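Thiamin pyrophosphokinase (Saccharomyces cerevisiae, PDB 1IG0) catalyses the transfer of pyrophosphate from ATP to thiamine, making thiamine diphosphate and AMP, and is the only yeast enzyme capable of this synthesis. Local coordinates at residues B[35-40]-B[183-188]; B[176-181]-B[212-217]; B[187-192]-B[219-224]; B[228-233]-B[304-309]. One frame throughout, in Å; residues are numbered along the deposited sequence.

Contact 1: B[35-40]-B[183-188]; sequences EDENST and PISLLA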
loop_
_atom_site.group_PDB
_atom_site.type_symbol
_atom_site.label_atom_id
_atom_site.label_comp_id
_atom_site.label_asym_id
_atom_site.label_seq_id
_atom_site.Cartn_x
_atom_site.Cartn_y
_atom_site.Cartn_z
ATOM N N GLU B 35 -6.981 -24.648 -17.206
ATOM C CA GLU B 35 -6.983 -26.090 -16.995
ATOM C C GLU B 35 -5.633 -26.805 -16.997
ATOM O O GLU B 35 -5.447 -27.769 -16.256
ATOM C CB GLU B 35 -7.903 -26.774 -18.017
ATOM C CG GLU B 35 -8.163 -25.998 -19.306
ATOM C CD GLU B 35 -9.355 -25.061 -19.196
ATOM O OE1 GLU B 35 -9.218 -23.982 -18.584
ATOM O OE2 GLU B 35 -10.436 -25.411 -19.719
ATOM N N ASP B 36 -4.691 -26.336 -17.810
ATOM C CA ASP B 36 -3.384 -26.983 -17.923
ATOM C C ASP B 36 -2.331 -26.556 -16.898
ATOM O O ASP B 36 -1.275 -27.180 -16.802
ATOM C CB ASP B 36 -2.817 -26.758 -19.328
ATOM C CG ASP B 36 -1.729 -27.757 -19.695
ATOM O OD1 ASP B 36 -1.091 -28.323 -18.781
ATOM O OD2 ASP B 36 -1.499 -27.967 -20.906
ATOM N N GLU B 37 -2.602 -25.511 -16.125
ATOM C CA GLU B 37 -1.613 -25.048 -15.157
ATOM C C GLU B 37 -1.948 -25.393 -13.711
ATOM O O GLU B 37 -3.095 -25.693 -13.380
ATOM C CB GLU B 37 -1.439 -23.535 -15.292
ATOM C CG GLU B 37 -2.600 -22.718 -14.749
ATOM C CD GLU B 37 -2.581 -21.284 -15.242
ATOM O OE1 GLU B 37 -1.498 -20.808 -15.638
ATOM O OE2 GLU B 37 -3.646 -20.631 -15.227
ATOM N N ASN B 38 -0.934 -25.362 -12.852
ATOM C CA ASN B 38 -1.139 -25.633 -11.436
ATOM C C ASN B 38 -1.709 -24.359 -10.831
ATOM O O ASN B 38 -1.597 -23.287 -11.424
ATOM C CB ASN B 38 0.178 -25.996 -10.742
ATOM C CG ASN B 38 0.601 -27.427 -11.007
ATOM O OD1 ASN B 38 -0.209 -28.349 -10.907
ATOM N ND2 ASN B 38 1.874 -27.624 -11.329
ATOM N N SER B 39 -2.319 -24.471 -9.658
ATOM C CA SER B 39 -2.907 -23.305 -9.015
ATOM C C SER B 39 -2.836 -23.379 -7.499
ATOM O O SER B 39 -2.811 -24.463 -6.915
ATOM C CB SER B 39 -4.362 -23.146 -9.454
ATOM O OG SER B 39 -5.117 -24.299 -9.133
ATOM N N THR B 40 -2.810 -22.211 -6.870
ATOM C CA THR B 40 -2.738 -22.135 -5.422
ATOM C C THR B 40 -3.420 -20.885 -4.896
ATOM O O THR B 40 -3.330 -19.811 -5.494
ATOM C CB THR B 40 -1.269 -22.109 -4.926
ATOM O OG1 THR B 40 -0.597 -23.301 -5.346
ATOM C CG2 THR B 40 -1.217 -22.012 -3.403
ATOM N N PRO B 183 3.289 -23.803 -15.206
ATOM C CA PRO B 183 2.941 -22.536 -14.556
ATOM C C PRO B 183 2.110 -22.734 -13.294
ATOM O O PRO B 183 1.364 -23.704 -13.179
ATOM C CB PRO B 183 2.161 -21.798 -15.639
ATOM C CG PRO B 183 2.774 -22.318 -16.906
ATOM C CD PRO B 183 2.870 -23.796 -16.618
ATOM N N ILE B 184 2.246 -21.808 -12.353
ATOM C CA ILE B 184 1.496 -21.868 -11.106
ATOM C C ILE B 184 0.693 -20.587 -10.937
ATOM O O ILE B 184 1.255 -19.525 -10.663
ATOM C CB ILE B 184 2.428 -22.019 -9.883
ATOM C CG1 ILE B 184 3.238 -23.312 -9.998
ATOM C CG2 ILE B 184 1.606 -22.030 -8.598
ATOM C CD1 ILE B 184 4.246 -23.505 -8.871
ATOM N N SER B 185 -0.620 -20.685 -11.121
ATOM C CA SER B 185 -1.493 -19.529 -10.961
ATOM C C SER B 185 -1.675 -19.325 -9.461
ATOM O O SER B 185 -2.299 -20.144 -8.785
ATOM C CB SER B 185 -2.845 -19.779 -11.630
ATOM O OG SER B 185 -3.665 -18.627 -11.547
ATOM N N LEU B 186 -1.124 -18.229 -8.951
ATOM C CA LEU B 186 -1.182 -17.929 -7.525
ATOM C C LEU B 186 -2.040 -16.711 -7.184
ATOM O O LEU B 186 -1.753 -15.594 -7.614
ATOM C CB LEU B 186 0.243 -17.721 -7.006
ATOM C CG LEU B 186 0.480 -17.366 -5.539
ATOM C CD1 LEU B 186 0.007 -18.501 -4.642
ATOM C CD2 LEU B 186 1.965 -17.093 -5.328
ATOM N N LEU B 187 -3.096 -16.938 -6.407
ATOM C CA LEU B 187 -3.989 -15.865 -5.984
ATOM C C LEU B 187 -3.783 -15.685 -4.484
ATOM O O LEU B 187 -3.934 -16.634 -3.716
ATOM C CB LEU B 187 -5.446 -16.237 -6.278
ATOM C CG LEU B 187 -6.490 -15.135 -6.072
ATOM C CD1 LEU B 187 -6.210 -13.975 -7.022
ATOM C CD2 LEU B 187 -7.881 -15.698 -6.319
ATOM N N ALA B 188 -3.438 -14.471 -4.067
ATOM C CA ALA B 188 -3.183 -14.208 -2.654
ATOM C C ALA B 188 -4.205 -13.308 -1.970
ATOM O O ALA B 188 -4.655 -12.308 -2.530
ATOM C CB ALA B 188 -1.785 -13.621 -2.486
#

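Contact 2: B[176-181]-B[212-217]; sequences LVFSKV and NASYFK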
loop_
_atom_site.group_PDB
_atom_site.type_symbol
_atom_site.label_atom_id
_atom_site.label_comp_id
_atom_site.label_asym_id
_atom_site.label_seq_id
_atom_site.Cartn_x
_atom_site.Cartn_y
_atom_site.Cartn_z
ATOM N N LEU B 176 16.278 -27.497 -11.796
ATOM C CA LEU B 176 14.996 -27.200 -12.415
ATOM C C LEU B 176 15.165 -26.519 -13.774
ATOM O O LEU B 176 15.942 -25.574 -13.918
ATOM C CB LEU B 176 14.179 -26.303 -11.478
ATOM C CG LEU B 176 12.653 -26.415 -11.482
ATOM C CD1 LEU B 176 12.239 -27.849 -11.186
ATOM C CD2 LEU B 176 12.080 -25.473 -10.432
ATOM N N VAL B 177 14.449 -27.024 -14.775
ATOM C CA VAL B 177 14.487 -26.449 -16.115
ATOM C C VAL B 177 13.275 -25.526 -16.204
ATOM O O VAL B 177 12.192 -25.940 -16.613
ATOM C CB VAL B 177 14.385 -27.542 -17.204
ATOM C CG1 VAL B 177 14.459 -26.910 -18.588
ATOM C CG2 VAL B 177 15.501 -28.557 -17.025
ATOM N N PHE B 178 13.470 -24.275 -15.801
ATOM C CA PHE B 178 12.408 -23.273 -15.789
ATOM C C PHE B 178 11.500 -23.219 -17.016
ATOM O O PHE B 178 10.279 -23.112 -16.883
ATOM C CB PHE B 178 13.012 -21.889 -15.535
ATOM C CG PHE B 178 13.360 -21.635 -14.093
ATOM C CD1 PHE B 178 14.133 -22.545 -13.377
ATOM C CD2 PHE B 178 12.912 -20.485 -13.449
ATOM C CE1 PHE B 178 14.451 -22.315 -12.039
ATOM C CE2 PHE B 178 13.226 -20.245 -12.111
ATOM C CZ PHE B 178 13.995 -21.161 -11.405
ATOM N N SER B 179 12.085 -23.294 -18.207
ATOM C CA SER B 179 11.294 -23.240 -19.433
ATOM C C SER B 179 10.305 -24.396 -19.548
ATOM O O SER B 179 9.373 -24.339 -20.349
ATOM C CB SER B 179 12.212 -23.236 -20.658
ATOM O OG SER B 179 12.962 -24.434 -20.739
ATOM N N LYS B 180 10.501 -25.438 -18.746
ATOM C CA LYS B 180 9.622 -26.603 -18.785
ATOM C C LYS B 180 8.796 -26.793 -17.515
ATOM O O LYS B 180 8.124 -27.814 -17.349
ATOM C CB LYS B 180 10.445 -27.863 -19.050
ATOM C CG LYS B 180 11.175 -27.845 -20.383
ATOM C CD LYS B 180 10.202 -27.742 -21.550
ATOM C CE LYS B 180 10.941 -27.677 -22.877
ATOM N NZ LYS B 180 10.001 -27.603 -24.027
ATOM N N VAL B 181 8.847 -25.814 -16.619
ATOM C CA VAL B 181 8.091 -25.892 -15.375
ATOM C C VAL B 181 6.641 -25.505 -15.628
ATOM O O VAL B 181 6.366 -24.488 -16.262
ATOM C CB VAL B 181 8.672 -24.943 -14.302
ATOM C CG1 VAL B 181 7.779 -24.944 -13.063
ATOM C CG2 VAL B 181 10.084 -25.373 -13.940
ATOM N N ASN B 212 13.011 -14.364 -10.504
ATOM C CA ASN B 212 13.666 -15.584 -10.042
ATOM C C ASN B 212 12.830 -16.863 -10.027
ATOM O O ASN B 212 13.353 -17.942 -9.751
ATOM C CB ASN B 212 14.244 -15.328 -8.651
ATOM C CG ASN B 212 15.179 -14.133 -8.629
ATOM O OD1 ASN B 212 15.196 -13.361 -7.670
ATOM N ND2 ASN B 212 15.969 -13.980 -9.686
ATOM N N ALA B 213 11.540 -16.745 -10.321
ATOM C CA ALA B 213 10.641 -17.898 -10.354
ATOM C C ALA B 213 9.504 -17.546 -11.302
ATOM O O ALA B 213 8.330 -17.569 -10.927
ATOM C CB ALA B 213 10.098 -18.188 -8.957
ATOM N N SER B 214 9.880 -17.225 -12.537
ATOM C CA SER B 214 8.943 -16.813 -13.575
ATOM C C SER B 214 7.761 -17.733 -13.842
ATOM O O SER B 214 6.792 -17.308 -14.468
ATOM C CB SER B 214 9.692 -16.572 -14.888
ATOM O OG SER B 214 10.283 -17.768 -15.366
ATOM N N TYR B 215 7.822 -18.980 -13.387
ATOM C CA TYR B 215 6.701 -19.887 -13.616
ATOM C C TYR B 215 5.494 -19.493 -12.768
ATOM O O TYR B 215 4.369 -19.918 -13.037
ATOM C CB TYR B 215 7.112 -21.338 -13.343
ATOM C CG TYR B 215 7.864 -21.551 -12.054
ATOM C CD1 TYR B 215 7.189 -21.725 -10.847
ATOM C CD2 TYR B 215 9.260 -21.569 -12.037
ATOM C CE1 TYR B 215 7.883 -21.911 -9.656
ATOM C CE2 TYR B 215 9.964 -21.751 -10.850
ATOM C CZ TYR B 215 9.270 -21.922 -9.664
ATOM O OH TYR B 215 9.961 -22.089 -8.486
ATOM N N PHE B 216 5.732 -18.673 -11.747
ATOM C CA PHE B 216 4.659 -18.194 -10.883
ATOM C C PHE B 216 3.918 -17.055 -11.571
ATOM O O PHE B 216 4.519 -16.256 -12.291
ATOM C CB PHE B 216 5.207 -17.644 -9.560
ATOM C CG PHE B 216 5.419 -18.680 -8.493
ATOM C CD1 PHE B 216 6.704 -19.065 -8.125
ATOM C CD2 PHE B 216 4.334 -19.234 -7.818
ATOM C CE1 PHE B 216 6.908 -19.986 -7.096
ATOM C CE2 PHE B 216 4.523 -20.156 -6.788
ATOM C CZ PHE B 216 5.814 -20.532 -6.425
ATOM N N LYS B 217 2.613 -16.990 -11.342
ATOM C CA LYS B 217 1.775 -15.930 -11.887
ATOM C C LYS B 217 0.983 -15.440 -10.683
ATOM O O LYS B 217 -0.111 -15.928 -10.396
ATOM C CB LYS B 217 0.826 -16.469 -12.956
ATOM C CG LYS B 217 1.508 -17.216 -14.091
ATOM C CD LYS B 217 0.523 -17.480 -15.220
ATOM C CE LYS B 217 -0.734 -18.166 -14.705
ATOM N NZ LYS B 217 -1.829 -18.149 -15.713
HETATM O O HOH W 1 9.508 -21.011 -15.503
#

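Contact 3: B[187-192]-B[219-224]; sequences LALGGI and CYMTPT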
loop_
_atom_site.group_PDB
_atom_site.type_symbol
_atom_site.label_atom_id
_atom_site.label_comp_id
_atom_site.label_asym_id
_atom_site.label_seq_id
_atom_site.Cartn_x
_atom_site.Cartn_y
_atom_site.Cartn_z
ATOM N N LEU B 187 -3.096 -16.938 -6.407
ATOM C CA LEU B 187 -3.989 -15.865 -5.984
ATOM C C LEU B 187 -3.783 -15.685 -4.484
ATOM O O LEU B 187 -3.934 -16.634 -3.716
ATOM C CB LEU B 187 -5.446 -16.237 -6.278
ATOM C CG LEU B 187 -6.490 -15.135 -6.072
ATOM C CD1 LEU B 187 -6.210 -13.975 -7.022
ATOM C CD2 LEU B 187 -7.881 -15.698 -6.319
ATOM N N ALA B 188 -3.438 -14.471 -4.067
ATOM C CA ALA B 188 -3.183 -14.208 -2.654
ATOM C C ALA B 188 -4.205 -13.308 -1.970
ATOM O O ALA B 188 -4.655 -12.308 -2.530
ATOM C CB ALA B 188 -1.785 -13.621 -2.486
ATOM N N LEU B 189 -4.550 -13.678 -0.740
ATOM C CA LEU B 189 -5.499 -12.927 0.071
ATOM C C LEU B 189 -4.792 -12.400 1.319
ATOM O O LEU B 189 -3.964 -13.095 1.909
ATOM C CB LEU B 189 -6.664 -13.826 0.502
ATOM C CG LEU B 189 -7.608 -14.394 -0.562
ATOM C CD1 LEU B 189 -8.559 -15.401 0.079
ATOM C CD2 LEU B 189 -8.391 -13.263 -1.215
ATOM N N GLY B 190 -5.110 -11.169 1.707
ATOM C CA GLY B 190 -4.524 -10.583 2.900
ATOM C C GLY B 190 -3.101 -10.050 2.855
ATOM O O GLY B 190 -2.499 -9.830 3.905
ATOM N N GLY B 191 -2.554 -9.831 1.664
ATOM C CA GLY B 191 -1.195 -9.320 1.578
ATOM C C GLY B 191 -1.127 -7.813 1.403
ATOM O O GLY B 191 -0.045 -7.223 1.415
ATOM N N ILE B 192 -2.290 -7.185 1.260
ATOM C CA ILE B 192 -2.370 -5.743 1.055
ATOM C C ILE B 192 -3.373 -5.084 2.008
ATOM O O ILE B 192 -4.425 -5.652 2.300
ATOM C CB ILE B 192 -2.822 -5.423 -0.397
ATOM C CG1 ILE B 192 -1.922 -6.143 -1.411
ATOM C CG2 ILE B 192 -2.806 -3.918 -0.631
ATOM C CD1 ILE B 192 -0.521 -5.584 -1.516
ATOM N N CYS B 219 -1.083 -12.781 -8.224
ATOM C CA CYS B 219 -2.069 -11.711 -8.265
ATOM C C CYS B 219 -2.705 -11.569 -6.893
ATOM O O CYS B 219 -3.072 -12.562 -6.266
ATOM C CB CYS B 219 -3.162 -12.007 -9.296
ATOM S SG CYS B 219 -4.422 -10.702 -9.433
ATOM N N TYR B 220 -2.827 -10.333 -6.424
ATOM C CA TYR B 220 -3.437 -10.085 -5.129
ATOM C C TYR B 220 -4.882 -9.681 -5.314
ATOM O O TYR B 220 -5.212 -8.926 -6.229
ATOM C CB TYR B 220 -2.717 -8.961 -4.377
ATOM C CG TYR B 220 -1.301 -9.289 -3.979
ATOM C CD1 TYR B 220 -0.227 -8.940 -4.794
ATOM C CD2 TYR B 220 -1.038 -9.980 -2.798
ATOM C CE1 TYR B 220 1.079 -9.276 -4.443
ATOM C CE2 TYR B 220 0.261 -10.320 -2.439
ATOM C CZ TYR B 220 1.314 -9.966 -3.264
ATOM O OH TYR B 220 2.600 -10.303 -2.912
ATOM N N MET B 221 -5.742 -10.205 -4.453
ATOM C CA MET B 221 -7.149 -9.855 -4.482
ATOM C C MET B 221 -7.436 -9.224 -3.133
ATOM O O MET B 221 -7.262 -9.857 -2.091
ATOM C CB MET B 221 -8.034 -11.084 -4.669
ATOM C CG MET B 221 -9.515 -10.744 -4.605
ATOM S SD MET B 221 -10.597 -12.157 -4.858
ATOM C CE MET B 221 -10.674 -12.214 -6.621
ATOM N N THR B 222 -7.856 -7.967 -3.156
ATOM C CA THR B 222 -8.154 -7.247 -1.932
ATOM C C THR B 222 -9.624 -6.863 -1.983
ATOM O O THR B 222 -10.316 -7.176 -2.952
ATOM C CB THR B 222 -7.289 -5.972 -1.817
ATOM O OG1 THR B 222 -7.840 -4.937 -2.640
ATOM C CG2 THR B 222 -5.868 -6.259 -2.279
ATOM N N PRO B 223 -10.128 -6.186 -0.942
ATOM C CA PRO B 223 -11.541 -5.799 -0.957
ATOM C C PRO B 223 -11.884 -4.829 -2.082
ATOM O O PRO B 223 -13.058 -4.638 -2.405
ATOM C CB PRO B 223 -11.739 -5.160 0.416
ATOM C CG PRO B 223 -10.723 -5.854 1.269
ATOM C CD PRO B 223 -9.520 -5.894 0.369
ATOM N N THR B 224 -10.861 -4.230 -2.686
ATOM C CA THR B 224 -11.079 -3.251 -3.748
ATOM C C THR B 224 -10.259 -3.425 -5.025
ATOM O O THR B 224 -10.583 -2.820 -6.050
ATOM C CB THR B 224 -10.797 -1.829 -3.233
ATOM O OG1 THR B 224 -9.441 -1.752 -2.776
ATOM C CG2 THR B 224 -11.731 -1.484 -2.085
HETATM O O HOH W 2 -7.293 -9.709 0.642
#

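Contact 4: B[228-233]-B[304-309]; sequences FLIKKN and IILNVE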
loop_
_atom_site.group_PDB
_atom_site.type_symbol
_atom_site.label_atom_id
_atom_site.label_comp_id
_atom_site.label_asym_id
_atom_site.label_seq_id
_atom_site.Cartn_x
_atom_site.Cartn_y
_atom_site.Cartn_z
ATOM N N PHE B 228 -1.396 -6.938 -9.815
ATOM C CA PHE B 228 -0.490 -7.860 -10.479
ATOM C C PHE B 228 0.566 -7.138 -11.304
ATOM O O PHE B 228 0.514 -5.920 -11.467
ATOM C CB PHE B 228 -1.298 -8.811 -11.362
ATOM C CG PHE B 228 -2.181 -8.110 -12.352
ATOM C CD1 PHE B 228 -1.778 -7.954 -13.674
ATOM C CD2 PHE B 228 -3.411 -7.592 -11.960
ATOM C CE1 PHE B 228 -2.591 -7.289 -14.592
ATOM C CE2 PHE B 228 -4.228 -6.926 -12.870
ATOM C CZ PHE B 228 -3.817 -6.775 -14.188
ATOM N N LEU B 229 1.520 -7.897 -11.831
ATOM C CA LEU B 229 2.593 -7.306 -12.616
ATOM C C LEU B 229 2.348 -7.351 -14.116
ATOM O O LEU B 229 1.839 -8.337 -14.651
ATOM C CB LEU B 229 3.921 -7.995 -12.285
ATOM C CG LEU B 229 5.190 -7.387 -12.890
ATOM C CD1 LEU B 229 6.366 -7.630 -11.960
ATOM C CD2 LEU B 229 5.448 -7.980 -14.265
ATOM N N ILE B 230 2.714 -6.257 -14.776
ATOM C CA ILE B 230 2.586 -6.120 -16.219
ATOM C C ILE B 230 3.992 -6.163 -16.815
ATOM O O ILE B 230 4.826 -5.305 -16.524
ATOM C CB ILE B 230 1.914 -4.774 -16.587
ATOM C CG1 ILE B 230 0.427 -4.821 -16.224
ATOM C CG2 ILE B 230 2.118 -4.466 -18.064
ATOM C CD1 ILE B 230 -0.352 -5.888 -16.965
ATOM N N LYS B 231 4.259 -7.173 -17.637
ATOM C CA LYS B 231 5.569 -7.310 -18.262
ATOM C C LYS B 231 5.830 -6.177 -19.252
ATOM O O LYS B 231 4.917 -5.669 -19.904
ATOM C CB LYS B 231 5.682 -8.658 -18.978
ATOM C CG LYS B 231 5.685 -9.879 -18.056
ATOM C CD LYS B 231 7.093 -10.325 -17.662
ATOM C CE LYS B 231 7.612 -9.662 -16.387
ATOM N NZ LYS B 231 9.012 -10.096 -16.058
ATOM N N LYS B 232 7.095 -5.793 -19.351
ATOM C CA LYS B 232 7.544 -4.722 -20.232
ATOM C C LYS B 232 7.383 -5.047 -21.715
ATOM O O LYS B 232 7.119 -6.187 -22.091
ATOM C CB LYS B 232 9.022 -4.447 -19.957
ATOM C CG LYS B 232 9.879 -5.694 -20.157
ATOM C CD LYS B 232 11.353 -5.457 -19.886
ATOM C CE LYS B 232 12.132 -6.747 -20.103
ATOM N NZ LYS B 232 13.596 -6.577 -19.911
ATOM N N ASN B 233 7.546 -4.020 -22.544
ATOM C CA ASN B 233 7.493 -4.144 -23.997
ATOM C C ASN B 233 6.170 -4.491 -24.680
ATOM O O ASN B 233 6.167 -4.963 -25.817
ATOM C CB ASN B 233 8.573 -5.128 -24.443
ATOM C CG ASN B 233 9.970 -4.642 -24.108
ATOM O OD1 ASN B 233 10.896 -5.440 -23.976
ATOM N ND2 ASN B 233 10.131 -3.328 -23.980
ATOM N N ILE B 304 5.919 -3.107 -14.646
ATOM C CA ILE B 304 5.249 -2.195 -13.730
ATOM C C ILE B 304 4.113 -2.937 -13.044
ATOM O O ILE B 304 3.713 -4.017 -13.481
ATOM C CB ILE B 304 4.652 -0.964 -14.452
ATOM C CG1 ILE B 304 3.502 -1.395 -15.364
ATOM C CG2 ILE B 304 5.734 -0.247 -15.244
ATOM C CD1 ILE B 304 2.578 -0.246 -15.754
ATOM N N ILE B 305 3.598 -2.358 -11.967
ATOM C CA ILE B 305 2.494 -2.963 -11.239
ATOM C C ILE B 305 1.200 -2.299 -11.686
ATOM O O ILE B 305 1.144 -1.082 -11.855
ATOM C CB ILE B 305 2.637 -2.764 -9.717
ATOM C CG1 ILE B 305 3.991 -3.303 -9.245
ATOM C CG2 ILE B 305 1.495 -3.467 -8.992
ATOM C CD1 ILE B 305 4.211 -4.782 -9.533
ATOM N N LEU B 306 0.165 -3.105 -11.886
ATOM C CA LEU B 306 -1.128 -2.591 -12.301
ATOM C C LEU B 306 -2.165 -2.996 -11.270
ATOM O O LEU B 306 -2.162 -4.127 -10.780
ATOM C CB LEU B 306 -1.521 -3.164 -13.665
ATOM C CG LEU B 306 -2.838 -2.673 -14.265
ATOM C CD1 LEU B 306 -2.679 -1.242 -14.744
ATOM C CD2 LEU B 306 -3.233 -3.570 -15.419
ATOM N N ASN B 307 -3.033 -2.060 -10.916
ATOM C CA ASN B 307 -4.091 -2.364 -9.975
ATOM C C ASN B 307 -5.378 -2.129 -10.745
ATOM O O ASN B 307 -5.524 -1.122 -11.443
ATOM C CB ASN B 307 -4.017 -1.457 -8.740
ATOM C CG ASN B 307 -4.674 -0.108 -8.956
ATOM O OD1 ASN B 307 -5.849 0.083 -8.637
ATOM N ND2 ASN B 307 -3.919 0.834 -9.505
ATOM N N VAL B 308 -6.293 -3.083 -10.657
ATOM C CA VAL B 308 -7.566 -2.969 -11.344
ATOM C C VAL B 308 -8.660 -3.034 -10.299
ATOM O O VAL B 308 -8.837 -4.054 -9.631
ATOM C CB VAL B 308 -7.764 -4.109 -12.366
ATOM C CG1 VAL B 308 -9.145 -4.005 -13.000
ATOM C CG2 VAL B 308 -6.683 -4.037 -13.436
ATOM N N GLU B 309 -9.382 -1.932 -10.145
ATOM C CA GLU B 309 -10.455 -1.873 -9.173
ATOM C C GLU B 309 -11.524 -2.887 -9.535
ATOM O O GLU B 309 -11.934 -2.987 -10.692
ATOM C CB GLU B 309 -11.055 -0.468 -9.128
ATOM C CG GLU B 309 -12.318 -0.360 -8.293
ATOM C CD GLU B 309 -12.799 1.067 -8.157
ATOM O OE1 GLU B 309 -12.767 1.801 -9.166
ATOM O OE2 GLU B 309 -13.217 1.448 -7.044
#

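Contact 1: B[35-40]-B[183-188]
Asn38 and Ser185 open the exchange between the two strand edges: Asn38 N donates to Pro183 O, and Asn38 O accepts from Ser185 N at 2.8 Å. Two residues on, Thr40 N reaches Ser185 O at 2.9 Å, and Thr40 O takes Leu187 N at 3.0 Å in a nearly straight bond (171° at the hydrogen). Proline has no N-H to give, yet its carbonyl still serves as an acceptor just before the strand begins. Ser39 OG is satisfied by Asp63 N, and Thr40 OG1 gives a weak bond to Ser39 O. Glu37 lays its chain across the proline at about a right angle, its OE1 3.8 Å from Pro183 CB, while its carboxylate bridges Lys217 through OE1 and Asn34 N through OE2. An alanine in place of Glu37 would probably leave the Lys217 ammonium and the Asn34 N-H without these mates. Beyond the polar network, Leu186 CD1 packs 3.8 Å from Thr40 CB, and Thr40 and Ile184 touch Phe138 of helix 126-139. Such in-register parallel neighbours, with helix 126-139 over the Thr40 and Ile184 face, are typical of the central sheet of an alpha-beta-alpha domain.

Contact 2: B[176-181]-B[212-217]
Tyr215 meets Phe178 and Val181 where the loop after helix 164-175 packs against the type I beta turn from Ala213 to Phe216, which links helix 196-212 to strand 216-221 in the catalytic alpha/beta domain. The tight part centres on the tyrosine ring. Val181 CG1 sits over one face of it in a CH-pi contact, 3.5 Å from Tyr215 CG and 28° off the ring normal. A branched valine suits this place: CG1, anti to the backbone N (chi1 174°), is put against the ring. The Tyr215 ring in turn presents its edge to the face of Phe178, an edge-to-face pair with centroids 5.5 Å apart and planes at 64°; its CE2 lies toward the rim of the phenylalanine ring, 3.8 Å from Phe178 CE2. Leu176 CD2 adds a more distant apolar touch at 4.3 Å from the same Tyr215 CE2. The polar end of the tyrosine is held from outside, its OH bonded to Ser135 OG of helix 126-139, so that the buried ring carries no unmet hydroxyl.

The other side is looser and wetter. Ser214 and Asn212 are exposed, and a water takes the place of direct polar contact: it donates to Phe178 O at 2.6 Å and has a weak link to Ser214 OG. Serine, small and polar, fits such a solvent-facing turn. Between the two regimes, the rim of the phenylalanine approaches a backbone carbonyl, with Asn212 O in the plane of the ring at 3.3 Å from Phe178 CE2.

Contact 3: B[187-192]-B[219-224]
Ala188 pairs with Tyr220 at the heart of a beta-alpha-beta unit, in which strand 184-189, helix 196-212 and strand 216-221 follow one another and the two strands lie parallel. Two backbone bonds hold them: Ala188 N donates to Cys219 O at 2.9 Å, and Met221 N to Ala188 O at 3.0 Å, both nearly straight. Past them a water continues the link, accepting from Gly190 N and donating to Met221 O.

Apolar contacts fill both faces. On the face of Leu187 and Met221, Leu187 CD1 comes 4.1 Å from Met221 CB, and the leucine and methionine touch Ile58 of helix 52-61. On the other face Ala188 CB lies 3.7 Å from Tyr220 CD2, alanine being small enough to sit beside the ring, whose OH bonds Ser202 O. Gly191 suits its place because a CB there would collide with Tyr220 CE2. Ile192, which also packs on Phe196 of the second subunit, crosses the tyrosine at about a right angle.

Thr222 combines both kinds of interaction. Its OG1 accepts from Thr224 N at 3.1 Å, an ST turn, and also bonds Asp225 N, while its methyl meets the isoleucine. An alanine here would probably leave both N-H groups without this acceptor and open a gap beside Ile192. CG2, anti to the carbonyl carbon, rests 3.7 Å from Ile192 CB.

Contact 4: B[228-233]-B[304-309]
Phe228 and Leu306 are a hydrogen-bonded pair on antiparallel strands 225-230 and 304-310 of the large mixed sheet. Phe228 N donates to Leu306 O, and Leu306 N returns the bond to Phe228 O at 2.9 Å and 179°. Ile230 and Ile304 repeat the pattern, with Ile230 N to Ile304 O at 2.8 Å and Ile304 N to Ile230 O at 3.1 Å. Between these two pairs stands Leu229 opposite Ile305, a non-hydrogen-bonded pair whose side chains face Tyr207 of helix 196-212. This stretch belongs to the antiparallel half of the sheet, where strand 304-310 has strand 248-254 on its other flank.

On the sheet face that carries Phe228, Ile230 and Leu306, the side chains meet through apolar atoms. The flat ring runs alongside Leu306, pointing the same way, and its CZ touches Leu306 CD2 at 3.5 Å. Val308 CG2 comes to the ring's edge, 3.8 Å from Phe228 CE2. A backbone carbonyl oxygen, Leu306 O, lies above the ring, toward the rim. Beta-branched Ile230 suits a buried strand, and its CG1, beside the backbone N (chi1 -72°), reaches Leu306 CB at 3.6 Å. Ile304 CG1 meets Ile230 CB at 3.9 Å.

All four contacts reach the same mixed sheet. Contacts 1 and 3, centres about 15 Å apart, share Leu187 and Ala188 on strand 184-189, which is flanked by strands 38-43 and 216-221. Contact 2, its centre about 12 Å from that of contact 1, sits where strand 216-221 begins, and the salt bridge from Glu37 to Lys217 ties those two together. Along the chain, contacts 1 and 2 cross, as do 2 and 3, whereas contact 4 opens only after the others have closed. Strand 225-230 carries the sheet from contact 3 into the antiparallel part at contact 4, centres about 14 Å apart. Thus parallel and antiparallel portions form one continuous framework, and contacts 3 and 4 both touch the second subunit of the homodimer.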